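Long-range contacts in aggregation suppressing protein (Salmonella enterica subsp. enterica serovar Typhimurium, PDB 4ZJ9), which probably works as a chaperone of the small heat-shock (HSP20) family, suppressing the aggregation of other proteins under stress: residues 44-48 with 59-63; 83-87 with 103-107. All blocks are in the same frame, centred on the assembly; numbering follows the deposited sequence.

Interactions 1 and 2 lie in the two different sheets of the alpha-crystallin beta sandwich, their centres about 13 Å apart, and follow one another along the chain. Interaction 1 ties the first strand, 47-51, to its hairpin partner 56-62; interaction 2 closes the long excursion, strand 97-100 included, between strands 79-84 and 107-112. They meet between the sheets, where CG of P45 lies 3.5 Å from CG of F107 and CG1 of V63 lies 3.8 Å from CZ of F107, so one phenyl ring belongs to both neighbourhoods. Interaction 1 also borders the second subunit, whereas no other chain of the assembly touches the segments of interaction 2.

Interaction 1. Residues 44-48 with 59-63; sequences TPAYD and LTVSV
Y47 and V61 face each other as an antiparallel non-hydrogen-bonded pair, CA to CA 4.3 Å, and D48 with T60 forms the hydrogen-bonded pair beside it: the open end of the hairpin made by strands 47-51 and 56-62. N of D48 donates to O of T60 (2.8 Å) and N of T60 returns a nearly straight bond to O of D48 (176°). N of S62 reaches O of A46 at 3.0 Å, one further backbone bond beyond the two bridges.

The side chain of Y47 can be followed outward. CB sits 3.1 Å from O of T60, the same carbonyl that CA of Y47 approaches at 3.0 Å in a CA-H...O contact. With CG held between the backbone N and the carbonyl carbon (chi1 70°), the ring then swings off the hairpin. CD2 of Y47 still brushes CD1 of L59 at 3.8 Å, the leucine branch coming at a slant to the ring, while P45 O lies in plane at the ring edge. The ring also meets F111 edge-to-face and the ring of Y99 of the second subunit.

CB of P45 lies 3.7 Å from CG1 of V61 and also presses on O of S62. On the other side of the hairpin, CB of D48 lies 4.1 Å from CB of T60, and OD1 of D48 accepts a hydrogen bond from the backbone N of I102 of the second subunit, with a strand of which D48 also pairs in an antiparallel ladder. L59 and V61 thus turn to the inside of the sandwich, on F111 and L109, while Y47 and D48 reach the neighbouring chain, and a single hairpin serves both core and dimer.

Interaction 2. Residues 83-87 with 103-107; sequences TGKHT and RKADF
The phenyl ring of F107 lies over G84 because chi1 of 64° sets its CG between the backbone N and the carbonyl carbon; in H86, whose CB touches K104, CG takes the same position (chi1 83°). Strand 79-84, in the three-stranded sheet of the alpha-crystallin sandwich, pairs antiparallel here with the start of strand 107-112. G84 and F107 form the hydrogen-bonded pair, N of G84 to O of F107 and N of F107 to O of G84, both 3.0 Å; the second uses a lone pair in the carbonyl plane.

Past the pair, D106 takes over from the backbone ladder: its carboxylate bends across to the facing segment and OD1 accepts a bond from N of H86. The model crowds OD1 against the imidazole of H86, however, which leaves the exact places of both groups doubtful. CE of K104 rests 3.8 Å from CB of H86, and the ammonium continues to a salt bridge with E70 and a cation-pi contact with W66.

W66 also meets the F107 ring edge-to-face. G84 has no side chain, and the ring folds back over its backbone in a CH-pi contact: CA of G84 stands 4.0 Å from the centroid of the F107 ring, 23° off the ring normal.

Interaction 1. Residues 44-48 with 59-63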
loop_
_atom_site.group_PDB
_atom_site.type_symbol
_atom_site.label_atom_id
_atom_site.label_comp_id
_atom_site.label_asym_id
_atom_site.label_seq_id
_atom_site.Cartn_x
_atom_site.Cartn_y
_atom_site.Cartn_z
ATOM N N THR A 44 3.851 8.485 9.886
ATOM C CA THR A 44 4.021 7.067 10.228
ATOM C C THR A 44 2.941 6.222 9.537
ATOM O O THR A 44 1.800 6.679 9.328
ATOM C CB THR A 44 3.955 6.813 11.750
ATOM O OG1 THR A 44 2.665 7.170 12.268
ATOM C CG2 THR A 44 5.036 7.605 12.494
ATOM N N PRO A 45 3.281 4.990 9.174
ATOM C CA PRO A 45 2.288 4.214 8.467
ATOM C C PRO A 45 1.056 3.970 9.247
ATOM O O PRO A 45 1.094 3.690 10.470
ATOM C CB PRO A 45 3.021 2.889 8.167
ATOM C CG PRO A 45 4.452 3.170 8.340
ATOM C CD PRO A 45 4.507 4.208 9.425
ATOM N N ALA A 46 -0.077 4.021 8.556
ATOM C CA ALA A 46 -1.320 3.609 9.145
ATOM C C ALA A 46 -1.235 2.146 9.559
ATOM O O ALA A 46 -0.536 1.363 8.929
ATOM C CB ALA A 46 -2.446 3.831 8.117
ATOM N N TYR A 47 -1.925 1.764 10.592
ATOM C CA TYR A 47 -2.009 0.384 10.960
ATOM C C TYR A 47 -3.394 0.047 11.543
ATOM O O TYR A 47 -4.202 0.928 11.934
ATOM C CB TYR A 47 -0.853 -0.025 11.915
ATOM C CG TYR A 47 -0.960 0.588 13.314
ATOM C CD1 TYR A 47 -0.396 1.816 13.604
ATOM C CD2 TYR A 47 -1.625 -0.092 14.360
ATOM C CE1 TYR A 47 -0.534 2.397 14.862
ATOM C CE2 TYR A 47 -1.731 0.457 15.635
ATOM C CZ TYR A 47 -1.210 1.712 15.874
ATOM O OH TYR A 47 -1.301 2.238 17.145
ATOM N N ASP A 48 -3.654 -1.243 11.608
ATOM C CA ASP A 48 -4.828 -1.774 12.225
ATOM C C ASP A 48 -4.300 -2.736 13.259
ATOM O O ASP A 48 -3.248 -3.370 13.079
ATOM C CB ASP A 48 -5.637 -2.621 11.262
ATOM C CG ASP A 48 -6.416 -1.803 10.233
ATOM O OD1 ASP A 48 -6.581 -0.548 10.375
ATOM O OD2 ASP A 48 -6.837 -2.445 9.257
ATOM N N LEU A 59 -1.547 -7.574 13.783
ATOM C CA LEU A 59 -1.139 -6.226 13.476
ATOM C C LEU A 59 -1.010 -6.127 11.968
ATOM O O LEU A 59 -0.345 -6.956 11.311
ATOM C CB LEU A 59 0.223 -5.940 14.129
ATOM C CG LEU A 59 0.871 -4.648 13.690
ATOM C CD1 LEU A 59 0.077 -3.462 14.203
ATOM C CD2 LEU A 59 2.297 -4.678 14.218
ATOM N N THR A 60 -1.650 -5.127 11.403
ATOM C CA THR A 60 -1.513 -4.860 9.972
ATOM C C THR A 60 -0.952 -3.478 9.754
ATOM O O THR A 60 -1.549 -2.471 10.173
ATOM C CB THR A 60 -2.935 -4.977 9.293
ATOM O OG1 THR A 60 -3.389 -6.315 9.486
ATOM C CG2 THR A 60 -2.872 -4.717 7.822
ATOM N N VAL A 61 0.187 -3.410 9.065
ATOM C CA VAL A 61 0.788 -2.131 8.781
ATOM C C VAL A 61 0.719 -1.861 7.271
ATOM O O VAL A 61 1.061 -2.716 6.465
ATOM C CB VAL A 61 2.252 -2.109 9.238
ATOM C CG1 VAL A 61 2.839 -0.700 9.126
ATOM C CG2 VAL A 61 2.329 -2.572 10.670
ATOM N N SER A 62 0.271 -0.648 6.926
ATOM C CA SER A 62 0.155 -0.211 5.510
ATOM C C SER A 62 1.551 0.223 5.026
ATOM O O SER A 62 2.081 1.210 5.522
ATOM C CB SER A 62 -0.799 0.960 5.333
ATOM O OG SER A 62 -0.941 1.272 3.910
ATOM N N VAL A 63 2.153 -0.554 4.123
ATOM C CA VAL A 63 3.503 -0.298 3.684
ATOM C C VAL A 63 3.589 -0.464 2.138
ATOM O O VAL A 63 4.359 -1.291 1.635
ATOM C CB VAL A 63 4.545 -1.176 4.396
ATOM C CG1 VAL A 63 4.773 -0.663 5.829
ATOM C CG2 VAL A 63 4.135 -2.602 4.328
#

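Interaction 2. Residues 83-87 with 103-107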
loop_
_atom_site.group_PDB
_atom_site.type_symbol
_atom_site.label_atom_id
_atom_site.label_comp_id
_atom_site.label_asym_id
_atom_site.label_seq_id
_atom_site.Cartn_x
_atom_site.Cartn_y
_atom_site.Cartn_z
ATOM N N THR A 83 10.604 -1.709 11.858
ATOM C CA THR A 83 11.396 -0.605 11.321
ATOM C C THR A 83 11.455 -0.667 9.824
ATOM O O THR A 83 11.798 -1.683 9.253
ATOM C CB THR A 83 12.849 -0.688 11.815
ATOM O OG1 THR A 83 12.839 -0.811 13.237
ATOM C CG2 THR A 83 13.628 0.547 11.404
ATOM N N GLY A 84 11.159 0.436 9.188
ATOM C CA GLY A 84 11.304 0.563 7.770
ATOM C C GLY A 84 12.403 1.547 7.517
ATOM O O GLY A 84 12.342 2.717 7.970
ATOM N N LYS A 85 13.416 1.078 6.793
ATOM C CA LYS A 85 14.535 1.930 6.452
ATOM C C LYS A 85 14.715 1.857 4.963
ATOM O O LYS A 85 15.188 0.853 4.415
ATOM C CB LYS A 85 15.836 1.619 7.219
ATOM C CG LYS A 85 15.886 2.381 8.553
ATOM C CD LYS A 85 17.109 1.980 9.373
ATOM C CE LYS A 85 16.904 2.122 10.884
ATOM N NZ LYS A 85 18.001 1.455 11.649
ATOM N N HIS A 86 14.276 2.954 4.353
ATOM C CA HIS A 86 14.126 3.050 2.933
ATOM C C HIS A 86 15.477 3.350 2.319
ATOM O O HIS A 86 16.285 4.190 2.772
ATOM C CB HIS A 86 12.970 4.004 2.487
ATOM C CG HIS A 86 13.345 5.445 2.446
ATOM N ND1 HIS A 86 13.749 6.147 3.560
ATOM C CD2 HIS A 86 13.380 6.323 1.417
ATOM C CE1 HIS A 86 14.030 7.391 3.221
ATOM N NE2 HIS A 86 13.814 7.524 1.924
ATOM N N THR A 87 15.655 2.615 1.245
ATOM C CA THR A 87 16.925 2.304 0.665
ATOM C C THR A 87 17.808 3.510 0.356
ATOM O O THR A 87 17.337 4.651 0.146
ATOM C CB THR A 87 16.693 1.483 -0.627
ATOM O OG1 THR A 87 16.086 0.236 -0.282
ATOM C CG2 THR A 87 17.997 1.192 -1.385
ATOM N N ARG A 103 4.538 9.447 -0.931
ATOM C CA ARG A 103 5.688 9.768 -0.073
ATOM C C ARG A 103 6.081 8.484 0.676
ATOM O O ARG A 103 5.215 7.730 1.110
ATOM C CB ARG A 103 5.355 10.954 0.890
ATOM C CG ARG A 103 5.017 12.262 0.137
ATOM C CD ARG A 103 4.637 13.445 1.021
ATOM N N LYS A 104 7.379 8.205 0.738
ATOM C CA LYS A 104 7.896 7.019 1.403
ATOM C C LYS A 104 9.024 7.515 2.359
ATOM O O LYS A 104 10.004 8.136 1.941
ATOM C CB LYS A 104 8.376 6.005 0.354
ATOM C CG LYS A 104 8.661 4.589 0.877
ATOM C CD LYS A 104 9.226 3.679 -0.225
ATOM C CE LYS A 104 10.231 2.659 0.293
ATOM N NZ LYS A 104 10.424 1.597 -0.748
ATOM N N ALA A 105 8.798 7.310 3.643
ATOM C CA ALA A 105 9.655 7.797 4.692
ATOM C C ALA A 105 9.891 6.689 5.695
ATOM O O ALA A 105 8.978 5.918 5.991
ATOM C CB ALA A 105 8.991 8.989 5.371
ATOM N N ASP A 106 11.116 6.622 6.203
ATOM C CA ASP A 106 11.503 5.639 7.204
ATOM C C ASP A 106 10.612 5.793 8.430
ATOM O O ASP A 106 10.140 6.899 8.747
ATOM C CB ASP A 106 12.983 5.838 7.582
ATOM C CG ASP A 106 13.930 5.569 6.424
ATOM O OD1 ASP A 106 13.419 5.161 5.362
ATOM O OD2 ASP A 106 15.168 5.710 6.580
ATOM N N PHE A 107 10.361 4.688 9.127
ATOM C CA PHE A 107 9.483 4.724 10.285
ATOM C C PHE A 107 9.893 3.688 11.313
ATOM O O PHE A 107 10.713 2.817 11.036
ATOM C CB PHE A 107 8.049 4.447 9.862
ATOM C CG PHE A 107 7.846 3.069 9.293
ATOM C CD1 PHE A 107 7.977 2.831 7.928
ATOM C CD2 PHE A 107 7.484 2.018 10.119
ATOM C CE1 PHE A 107 7.753 1.562 7.415
ATOM C CE2 PHE A 107 7.247 0.759 9.608
ATOM C CZ PHE A 107 7.434 0.523 8.258
#